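PDB 4IGB: LPXTG cell wall surface protein from Streptococcus gordonii, which is anchored to peptidoglycan at the cell surface and probably acts as an adhesin, here represented by its N-terminal N1 and N2 domains. Local coordinates for residues D22-D27 with E254-G259; K133-F138 with D163-K168; L348-G353 with I389-K394. All coordinates share one frame; numbering follows the deposited sequence.

Contact 1: residues D22-D27 with E254-G259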
loop_
_atom_site.group_PDB
_atom_site.type_symbol
_atom_site.label_atom_id
_atom_site.label_comp_id
_atom_site.label_asym_id
_atom_site.label_seq_id
_atom_site.Cartn_x
_atom_site.Cartn_y
_atom_site.Cartn_z
ATOM N N ASP B 22 -11.546 11.282 -8.284
ATOM C CA ASP B 22 -10.774 12.295 -7.571
ATOM C C ASP B 22 -9.776 11.639 -6.610
ATOM O O ASP B 22 -10.139 11.195 -5.524
ATOM C CB ASP B 22 -11.721 13.236 -6.816
ATOM C CG ASP B 22 -10.988 14.281 -6.003
ATOM O OD1 ASP B 22 -9.730 14.333 -6.065
ATOM O OD2 ASP B 22 -11.679 15.066 -5.313
ATOM N N ILE B 23 -8.515 11.586 -7.011
ATOM C CA ILE B 23 -7.503 10.900 -6.199
ATOM C C ILE B 23 -7.342 11.513 -4.792
ATOM O O ILE B 23 -6.985 10.816 -3.840
ATOM C CB ILE B 23 -6.158 10.795 -6.971
ATOM C CG1 ILE B 23 -6.350 9.930 -8.229
ATOM C CG2 ILE B 23 -5.041 10.242 -6.089
ATOM C CD1 ILE B 23 -5.058 9.719 -9.032
ATOM N N SER B 24 -7.648 12.803 -4.658
ATOM C CA SER B 24 -7.523 13.501 -3.376
ATOM C C SER B 24 -8.621 13.145 -2.379
ATOM O O SER B 24 -8.484 13.415 -1.191
ATOM C CB SER B 24 -7.516 15.019 -3.576
ATOM O OG SER B 24 -8.834 15.476 -3.836
ATOM N N THR B 25 -9.712 12.549 -2.849
ATOM C CA THR B 25 -10.801 12.188 -1.942
ATOM C C THR B 25 -11.013 10.666 -1.803
ATOM O O THR B 25 -12.062 10.205 -1.334
ATOM C CB THR B 25 -12.134 12.896 -2.314
ATOM O OG1 THR B 25 -12.484 12.596 -3.673
ATOM C CG2 THR B 25 -12.004 14.415 -2.145
ATOM N N LEU B 26 -10.007 9.898 -2.201
ATOM C CA LEU B 26 -10.001 8.454 -1.963
ATOM C C LEU B 26 -10.251 8.190 -0.485
ATOM O O LEU B 26 -9.795 8.937 0.368
ATOM C CB LEU B 26 -8.643 7.868 -2.348
ATOM C CG LEU B 26 -8.413 7.204 -3.706
ATOM C CD1 LEU B 26 -9.414 7.634 -4.733
ATOM C CD2 LEU B 26 -6.979 7.451 -4.176
ATOM N N ASP B 27 -10.976 7.125 -0.183
ATOM C CA ASP B 27 -11.205 6.739 1.200
ATOM C C ASP B 27 -10.307 5.567 1.603
ATOM O O ASP B 27 -10.711 4.694 2.369
ATOM C CB ASP B 27 -12.676 6.356 1.391
ATOM C CG ASP B 27 -13.066 6.235 2.847
ATOM O OD1 ASP B 27 -12.342 6.787 3.706
ATOM O OD2 ASP B 27 -14.106 5.598 3.135
ATOM N N GLU B 254 -2.423 18.543 -6.813
ATOM C CA GLU B 254 -1.260 17.743 -6.427
ATOM C C GLU B 254 -1.521 16.241 -6.521
ATOM O O GLU B 254 -0.618 15.465 -6.848
ATOM C CB GLU B 254 -0.776 18.129 -5.032
ATOM C CG GLU B 254 -0.171 19.529 -5.008
ATOM C CD GLU B 254 0.237 19.962 -3.626
ATOM O OE1 GLU B 254 0.110 19.152 -2.699
ATOM O OE2 GLU B 254 0.687 21.112 -3.461
ATOM N N ASN B 255 -2.756 15.846 -6.249
ATOM C CA ASN B 255 -3.176 14.458 -6.375
ATOM C C ASN B 255 -3.563 14.105 -7.803
ATOM O O ASN B 255 -3.136 13.084 -8.344
ATOM C CB ASN B 255 -4.375 14.191 -5.471
ATOM C CG ASN B 255 -3.993 14.055 -4.024
ATOM O OD1 ASN B 255 -3.753 12.947 -3.530
ATOM N ND2 ASN B 255 -3.909 15.186 -3.332
ATOM N N ASN B 256 -4.387 14.955 -8.409
ATOM C CA ASN B 256 -4.967 14.650 -9.716
ATOM C C ASN B 256 -4.119 15.051 -10.921
ATOM O O ASN B 256 -4.077 14.333 -11.916
ATOM C CB ASN B 256 -6.384 15.231 -9.810
ATOM C CG ASN B 256 -7.347 14.571 -8.823
ATOM O OD1 ASN B 256 -7.527 13.350 -8.837
ATOM N ND2 ASN B 256 -7.944 15.373 -7.942
ATOM N N VAL B 257 -3.448 16.197 -10.837
ATOM C CA VAL B 257 -2.628 16.667 -11.938
ATOM C C VAL B 257 -1.180 16.164 -11.863
ATOM O O VAL B 257 -0.579 15.791 -12.884
ATOM C CB VAL B 257 -2.615 18.207 -12.009
ATOM C CG1 VAL B 257 -1.564 18.679 -13.002
ATOM C CG2 VAL B 257 -4.014 18.741 -12.379
ATOM N N SER B 258 -0.610 16.165 -10.662
ATOM C CA SER B 258 0.785 15.773 -10.506
ATOM C C SER B 258 0.979 14.568 -9.568
ATOM O O SER B 258 2.063 14.377 -9.027
ATOM C CB SER B 258 1.613 16.958 -10.015
ATOM O OG SER B 258 1.170 17.402 -8.735
ATOM N N GLY B 259 -0.055 13.748 -9.404
ATOM C CA GLY B 259 0.040 12.563 -8.566
ATOM C C GLY B 259 -0.646 11.344 -9.158
ATOM O O GLY B 259 -1.220 11.409 -10.242
#
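Asn256 of helix 250-256 turns both ends of its amide onto Asp22 and Ile23, in the loop between strands 14-19 and 29-30. Asn256 ND2 donates to Asp22 OD1 over 2.8 Å in a practically straight bond (178°). Asp22 CG is anti to the backbone N (chi1 178°), and the carboxylate it carries is tilted 52° from the Asn256 amide plane and met from above. Asn256 OD1 accepts from Ile23 N at 2.7 Å, the donor sitting in the carbonyl plane on a lone pair. Two bonds to successive residues thus fix the rotation of the amide.

Packing is tight around this pair. Ile23 CB lies 3.4 Å from Asn256 OD1, and Ile23 CG2 comes to 3.9 Å from Asn255 OD1; Ile23 also rests on Leu224 of strand 220-226. Ser24 CB leans on Asn255 ND2 at 3.6 Å, yet the Asn255 amide spends its bonds elsewhere, on Ser251 O and Lys195 NZ. On the loose side, Ser24 is only partly buried, and from the exposed Thr25 onward the loop leaves the helix.

Within the loop, Asp22 OD1 also accepts from Ser24 N at 2.9 Å, making an Asx turn, and from Ser24 OG at 2.7 Å. Three donors converging on one carboxylate oxygen would be expected to stabilise its negative charge, consistent with an ionised Asp22 tying loop to helix.

Contact 2: residues K133-F138 with D163-K168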
loop_
_atom_site.group_PDB
_atom_site.type_symbol
_atom_site.label_atom_id
_atom_site.label_comp_id
_atom_site.label_asym_id
_atom_site.label_seq_id
_atom_site.Cartn_x
_atom_site.Cartn_y
_atom_site.Cartn_z
ATOM N N LYS B 133 29.520 23.282 5.880
ATOM C CA LYS B 133 28.613 22.304 5.275
ATOM C C LYS B 133 29.304 20.961 5.076
ATOM O O LYS B 133 30.392 20.896 4.501
ATOM C CB LYS B 133 28.071 22.802 3.937
ATOM C CG LYS B 133 27.389 24.154 3.979
ATOM C CD LYS B 133 26.354 24.234 5.073
ATOM C CE LYS B 133 25.479 25.450 4.859
ATOM N NZ LYS B 133 24.700 25.810 6.075
ATOM N N SER B 134 28.672 19.884 5.540
ATOM C CA SER B 134 29.294 18.560 5.463
ATOM C C SER B 134 28.335 17.417 5.122
ATOM O O SER B 134 28.778 16.291 4.891
ATOM C CB SER B 134 30.006 18.225 6.772
ATOM O OG SER B 134 29.070 18.115 7.832
ATOM N N THR B 135 27.035 17.685 5.097
ATOM C CA THR B 135 26.086 16.617 4.810
ATOM C C THR B 135 25.078 17.013 3.741
ATOM O O THR B 135 24.981 18.184 3.357
ATOM C CB THR B 135 25.334 16.169 6.074
ATOM O OG1 THR B 135 24.418 17.196 6.472
ATOM C CG2 THR B 135 26.298 15.868 7.215
ATOM N N VAL B 136 24.335 16.021 3.253
ATOM C CA VAL B 136 23.294 16.258 2.268
ATOM C C VAL B 136 21.999 15.606 2.760
ATOM O O VAL B 136 22.006 14.489 3.285
ATOM C CB VAL B 136 23.697 15.708 0.876
ATOM C CG1 VAL B 136 22.527 15.726 -0.085
ATOM C CG2 VAL B 136 24.875 16.496 0.301
ATOM N N GLU B 137 20.892 16.318 2.599
ATOM C CA GLU B 137 19.582 15.848 3.030
ATOM C C GLU B 137 19.107 14.674 2.166
ATOM O O GLU B 137 19.310 14.673 0.952
ATOM C CB GLU B 137 18.589 17.008 2.917
ATOM C CG GLU B 137 17.178 16.695 3.395
ATOM C CD GLU B 137 17.062 16.665 4.915
ATOM O OE1 GLU B 137 17.819 17.385 5.606
ATOM O OE2 GLU B 137 16.205 15.906 5.423
ATOM N N PHE B 138 18.472 13.676 2.772
ATOM C CA PHE B 138 17.786 12.675 1.954
ATOM C C PHE B 138 16.425 12.214 2.467
ATOM O O PHE B 138 15.606 11.743 1.687
ATOM C CB PHE B 138 18.691 11.471 1.635
ATOM C CG PHE B 138 18.868 10.508 2.771
ATOM C CD1 PHE B 138 18.118 9.344 2.828
ATOM C CD2 PHE B 138 19.807 10.749 3.775
ATOM C CE1 PHE B 138 18.291 8.443 3.869
ATOM C CE2 PHE B 138 19.975 9.855 4.819
ATOM C CZ PHE B 138 19.230 8.699 4.865
ATOM N N ASP B 163 23.156 23.117 11.304
ATOM C CA ASP B 163 23.185 23.930 10.099
ATOM C C ASP B 163 24.409 23.594 9.255
ATOM O O ASP B 163 25.154 24.483 8.847
ATOM C CB ASP B 163 23.188 25.415 10.463
ATOM C CG ASP B 163 22.866 26.309 9.283
ATOM O OD1 ASP B 163 22.157 25.851 8.363
ATOM O OD2 ASP B 163 23.323 27.469 9.275
ATOM N N TYR B 164 24.614 22.306 8.999
ATOM C CA TYR B 164 25.754 21.868 8.202
ATOM C C TYR B 164 25.330 21.089 6.958
ATOM O O TYR B 164 26.116 20.330 6.390
ATOM C CB TYR B 164 26.744 21.057 9.056
ATOM C CG TYR B 164 26.071 20.088 9.986
ATOM C CD1 TYR B 164 25.512 18.912 9.499
ATOM C CD2 TYR B 164 25.971 20.352 11.352
ATOM C CE1 TYR B 164 24.874 18.011 10.344
ATOM C CE2 TYR B 164 25.339 19.464 12.204
ATOM C CZ TYR B 164 24.790 18.289 11.692
ATOM O OH TYR B 164 24.153 17.388 12.516
ATOM N N ILE B 165 24.089 21.290 6.529
ATOM C CA ILE B 165 23.568 20.589 5.359
ATOM C C ILE B 165 23.748 21.410 4.090
ATOM O O ILE B 165 23.359 22.572 4.034
ATOM C CB ILE B 165 22.084 20.236 5.520
ATOM C CG1 ILE B 165 21.811 19.677 6.921
ATOM C CG2 ILE B 165 21.663 19.228 4.452
ATOM C CD1 ILE B 165 20.341 19.526 7.242
ATOM N N MET B 166 24.334 20.798 3.065
ATOM C CA MET B 166 24.587 21.481 1.799
ATOM C C MET B 166 23.313 21.792 1.027
ATOM O O MET B 166 22.423 20.946 0.924
ATOM C CB MET B 166 25.487 20.627 0.908
ATOM C CG MET B 166 26.857 20.403 1.459
ATOM S SD MET B 166 27.858 19.460 0.288
ATOM C CE MET B 166 29.386 19.412 1.222
ATOM N N ASN B 167 23.240 23.003 0.480
ATOM C CA ASN B 167 22.154 23.382 -0.413
ATOM C C ASN B 167 22.576 23.312 -1.871
ATOM O O ASN B 167 23.585 23.895 -2.267
ATOM C CB ASN B 167 21.665 24.801 -0.109
ATOM C CG ASN B 167 21.019 24.910 1.249
ATOM O OD1 ASN B 167 21.693 25.180 2.249
ATOM N ND2 ASN B 167 19.701 24.712 1.295
ATOM N N LYS B 168 21.796 22.600 -2.669
ATOM C CA LYS B 168 21.992 22.612 -4.109
ATOM C C LYS B 168 23.387 22.171 -4.488
ATOM O O LYS B 168 23.979 22.722 -5.418
ATOM C CB LYS B 168 21.732 24.014 -4.668
ATOM C CG LYS B 168 20.330 24.525 -4.413
ATOM C CD LYS B 168 20.227 26.014 -4.742
ATOM C CE LYS B 168 18.851 26.555 -4.425
ATOM N NZ LYS B 168 18.813 28.030 -4.614
HETATM O O HOH W 1 22.637 23.907 6.426
HETATM O O HOH W 2 20.912 18.624 0.823
#
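Thr135 and Ile165 form a single beta bridge, joining the start of strand 135-142, part of the six-stranded antiparallel sheet of the N-terminal domain, to the loop that precedes strand 170-182. The backbone evidence is threefold: Tyr164 O accepts from both Ser134 N (2.7 Å) and Thr135 N (3.1 Å), and Met166 N returns a nearly straight bond to Thr135 O at 2.7 Å. The two touching parts run 77° apart, consistent with a single bridge rather than a ladder.

Beside it, the Lys133 chain is bent at chi2 (-50°), which sets CD against Ile165 O; beyond CD the chain is extended and ends at Asp163. Lys133 NZ bonds to Asp163 O at 3.1 Å, lying 59° above the carbonyl plane, and makes a salt bridge with Asp163 OD1 at 3.4 Å; a water takes another proton of the same amine. Across the bridge, Thr135 OG1 meets the edge of the Tyr164 ring, 3.6 Å from Tyr164 CD1, in the ring plane.

Further out, the Tyr164 hydroxyl hydrogen-bonds Asp48 OD2, and Met166 is backed by Glu127 and Met128 of helix 122-129. Strand 68-75 pairs with strand 135-142, Val136 with Leu74 by backbone, and its Thr73 also touches the Ile165 side chain. Where the two backbones diverge a second water fills in: Glu137 N donates to it at 2.9 Å, and it lies 2.8 Å from Met166 O.

Contact 3: residues L348-G353 with I389-K394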
loop_
_atom_site.group_PDB
_atom_site.type_symbol
_atom_site.label_atom_id
_atom_site.label_comp_id
_atom_site.label_asym_id
_atom_site.label_seq_id
_atom_site.Cartn_x
_atom_site.Cartn_y
_atom_site.Cartn_z
ATOM N N LEU B 348 -25.689 -24.150 -1.984
ATOM C CA LEU B 348 -25.692 -22.784 -1.458
ATOM C C LEU B 348 -26.617 -21.885 -2.266
ATOM O O LEU B 348 -26.954 -22.198 -3.408
ATOM C CB LEU B 348 -24.278 -22.192 -1.491
ATOM C CG LEU B 348 -23.692 -21.977 -2.883
ATOM C CD1 LEU B 348 -24.256 -20.717 -3.533
ATOM C CD2 LEU B 348 -22.180 -21.875 -2.798
ATOM N N LYS B 349 -26.974 -20.743 -1.691
ATOM C CA LYS B 349 -27.734 -19.733 -2.416
ATOM C C LYS B 349 -27.095 -18.367 -2.179
ATOM O O LYS B 349 -26.422 -18.150 -1.167
ATOM C CB LYS B 349 -29.211 -19.726 -1.982
ATOM C CG LYS B 349 -29.456 -19.157 -0.592
ATOM C CD LYS B 349 -30.952 -19.046 -0.257
ATOM C CE LYS B 349 -31.159 -18.764 1.240
ATOM N NZ LYS B 349 -32.607 -18.803 1.667
ATOM N N VAL B 350 -27.308 -17.458 -3.117
ATOM C CA VAL B 350 -26.702 -16.134 -3.079
ATOM C C VAL B 350 -27.799 -15.087 -3.204
ATOM O O VAL B 350 -28.608 -15.151 -4.127
ATOM C CB VAL B 350 -25.729 -15.949 -4.257
ATOM C CG1 VAL B 350 -25.001 -14.619 -4.151
ATOM C CG2 VAL B 350 -24.730 -17.129 -4.338
ATOM N N GLU B 351 -27.840 -14.142 -2.269
ATOM C CA GLU B 351 -28.858 -13.092 -2.268
ATOM C C GLU B 351 -28.190 -11.736 -2.162
ATOM O O GLU B 351 -27.120 -11.612 -1.570
ATOM C CB GLU B 351 -29.777 -13.224 -1.053
ATOM C CG GLU B 351 -30.479 -14.561 -0.905
ATOM C CD GLU B 351 -31.146 -14.717 0.448
ATOM O OE1 GLU B 351 -30.421 -14.820 1.463
ATOM O OE2 GLU B 351 -32.394 -14.734 0.501
ATOM N N SER B 352 -28.843 -10.718 -2.710
ATOM C CA SER B 352 -28.403 -9.343 -2.542
ATOM C C SER B 352 -29.576 -8.400 -2.787
ATOM O O SER B 352 -30.296 -8.537 -3.774
ATOM C CB SER B 352 -27.272 -9.014 -3.509
ATOM O OG SER B 352 -26.733 -7.737 -3.219
ATOM N N GLY B 353 -29.771 -7.452 -1.881
ATOM C CA GLY B 353 -30.826 -6.468 -2.045
ATOM C C GLY B 353 -32.197 -7.103 -2.125
ATOM O O GLY B 353 -33.042 -6.653 -2.893
ATOM N N ILE B 389 -23.664 -8.830 -0.466
ATOM C CA ILE B 389 -23.974 -10.115 -1.074
ATOM C C ILE B 389 -24.011 -11.126 0.049
ATOM O O ILE B 389 -23.124 -11.139 0.888
ATOM C CB ILE B 389 -22.919 -10.502 -2.111
ATOM C CG1 ILE B 389 -22.875 -9.430 -3.206
ATOM C CG2 ILE B 389 -23.176 -11.914 -2.644
ATOM C CD1 ILE B 389 -21.799 -9.642 -4.249
ATOM N N ILE B 390 -25.059 -11.945 0.083
ATOM C CA ILE B 390 -25.262 -12.881 1.178
ATOM C C ILE B 390 -25.233 -14.287 0.624
ATOM O O ILE B 390 -26.038 -14.631 -0.242
ATOM C CB ILE B 390 -26.645 -12.703 1.834
ATOM C CG1 ILE B 390 -26.988 -11.222 2.015
ATOM C CG2 ILE B 390 -26.734 -13.467 3.137
ATOM C CD1 ILE B 390 -26.002 -10.477 2.817
ATOM N N ILE B 391 -24.323 -15.113 1.125
ATOM C CA ILE B 391 -24.249 -16.484 0.640
ATOM C C ILE B 391 -24.544 -17.435 1.773
ATOM O O ILE B 391 -23.917 -17.369 2.833
ATOM C CB ILE B 391 -22.873 -16.820 0.059
ATOM C CG1 ILE B 391 -22.496 -15.820 -1.030
ATOM C CG2 ILE B 391 -22.847 -18.257 -0.438
ATOM C CD1 ILE B 391 -21.140 -16.054 -1.596
ATOM N N THR B 392 -25.505 -18.323 1.544
ATOM C CA THR B 392 -25.866 -19.303 2.553
ATOM C C THR B 392 -25.450 -20.704 2.106
ATOM O O THR B 392 -25.924 -21.196 1.091
ATOM C CB THR B 392 -27.375 -19.233 2.840
ATOM O OG1 THR B 392 -27.703 -17.886 3.195
ATOM C CG2 THR B 392 -27.746 -20.153 3.988
ATOM N N TYR B 393 -24.557 -21.332 2.866
ATOM C CA TYR B 393 -24.032 -22.648 2.516
ATOM C C TYR B 393 -24.642 -23.724 3.391
ATOM O O TYR B 393 -24.525 -23.683 4.619
ATOM C CB TYR B 393 -22.518 -22.701 2.719
ATOM C CG TYR B 393 -21.712 -21.589 2.069
ATOM C CD1 TYR B 393 -21.115 -21.772 0.830
ATOM C CD2 TYR B 393 -21.502 -20.378 2.723
ATOM C CE1 TYR B 393 -20.344 -20.779 0.256
ATOM C CE2 TYR B 393 -20.728 -19.374 2.148
ATOM C CZ TYR B 393 -20.155 -19.582 0.918
ATOM O OH TYR B 393 -19.385 -18.595 0.339
ATOM N N LYS B 394 -25.280 -24.698 2.764
ATOM C CA LYS B 394 -25.791 -25.846 3.485
ATOM C C LYS B 394 -24.755 -26.965 3.453
ATOM O O LYS B 394 -24.309 -27.374 2.380
ATOM C CB LYS B 394 -27.101 -26.330 2.849
ATOM C CG LYS B 394 -28.282 -25.390 3.044
ATOM C CD LYS B 394 -29.546 -25.956 2.392
ATOM C CE LYS B 394 -30.774 -25.106 2.702
ATOM N NZ LYS B 394 -31.997 -25.601 2.003
HETATM O O HOH W 3 -28.052 -16.503 1.007
#
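An antiparallel beta ladder in the N2 domain, a member of the adhesin clan, joins Leu348-Ser352 to Ile389-Lys394, the axes of the two short strands running at 160° to each other. Strand 389-397 is an inner strand here, since its other side pairs with strand 310-317. Lys349 with Thr392 and Glu351 with Ile390 are the hydrogen-bonded pairs, each closed by two backbone bonds; among them Thr392 N reaches Lys349 O at 2.9 Å and Ile390 N reaches Glu351 O at 2.7 Å. Val350 with Ile391, between them, and Leu348 with Tyr393, beyond Lys349, are the non-hydrogen-bonded pairs.

Those last two pairs put their side chains on the apolar face. Leu348 CG stands between the backbone N and the carbonyl carbon (chi1 66°), and its side chain lies alongside Tyr393 pointing the same way, with Leu348 CD2 3.7 Å from Tyr393 CE1. Ile391 CG2 sits 3.3 Å above the plane of the Tyr393 ring, offset toward the rim. Diagonally, Val350 CG1 packs on Ile389 CG2 at 3.6 Å. Val374 and Met335, from strands 371-376 and 333-338, close over this face, consistent with the core between two layers of a beta sandwich.

The face of Lys349, Glu351, Ile390 and Thr392 is more open, and Lys349 is exposed. The extended Lys349 chain runs beside Thr392, Lys349 CG 4.0 Å from Thr392 CB, so its aliphatic part does the touching. Glu351 and Thr392, diagonal neighbours on this face, do not bond directly. A water that also hydrogen-bonds Ile390 O of the ladder backbone sits between them instead, 2.9 Å from Glu351 OE1 and 2.6 Å from Thr392 OG1.

Overall arrangement
Contacts 1 and 2 both belong to the N-terminal domain, and contact 3 to the N2 domain. Along the chain, contact 2 is nested inside the long loop closed by contact 1, and contact 3 follows in series. None touches another. The centres of contacts 1 and 2 lie about 32 Å apart. Those of contacts 1 and 3 are about 36 Å apart. Contacts 2 and 3, lying on opposite sides of the chain's centre, have centres about 62 Å apart. Strand 135-142 of contact 2 and strand 29-30, which follows 22-27, share one antiparallel sheet, whereas contact 3 lies in the separate N2 sheet. The spacing fits an elongated molecule of two beta domains, each with its own sheets, joined where Asp27 reaches Lys324 of the N2 domain.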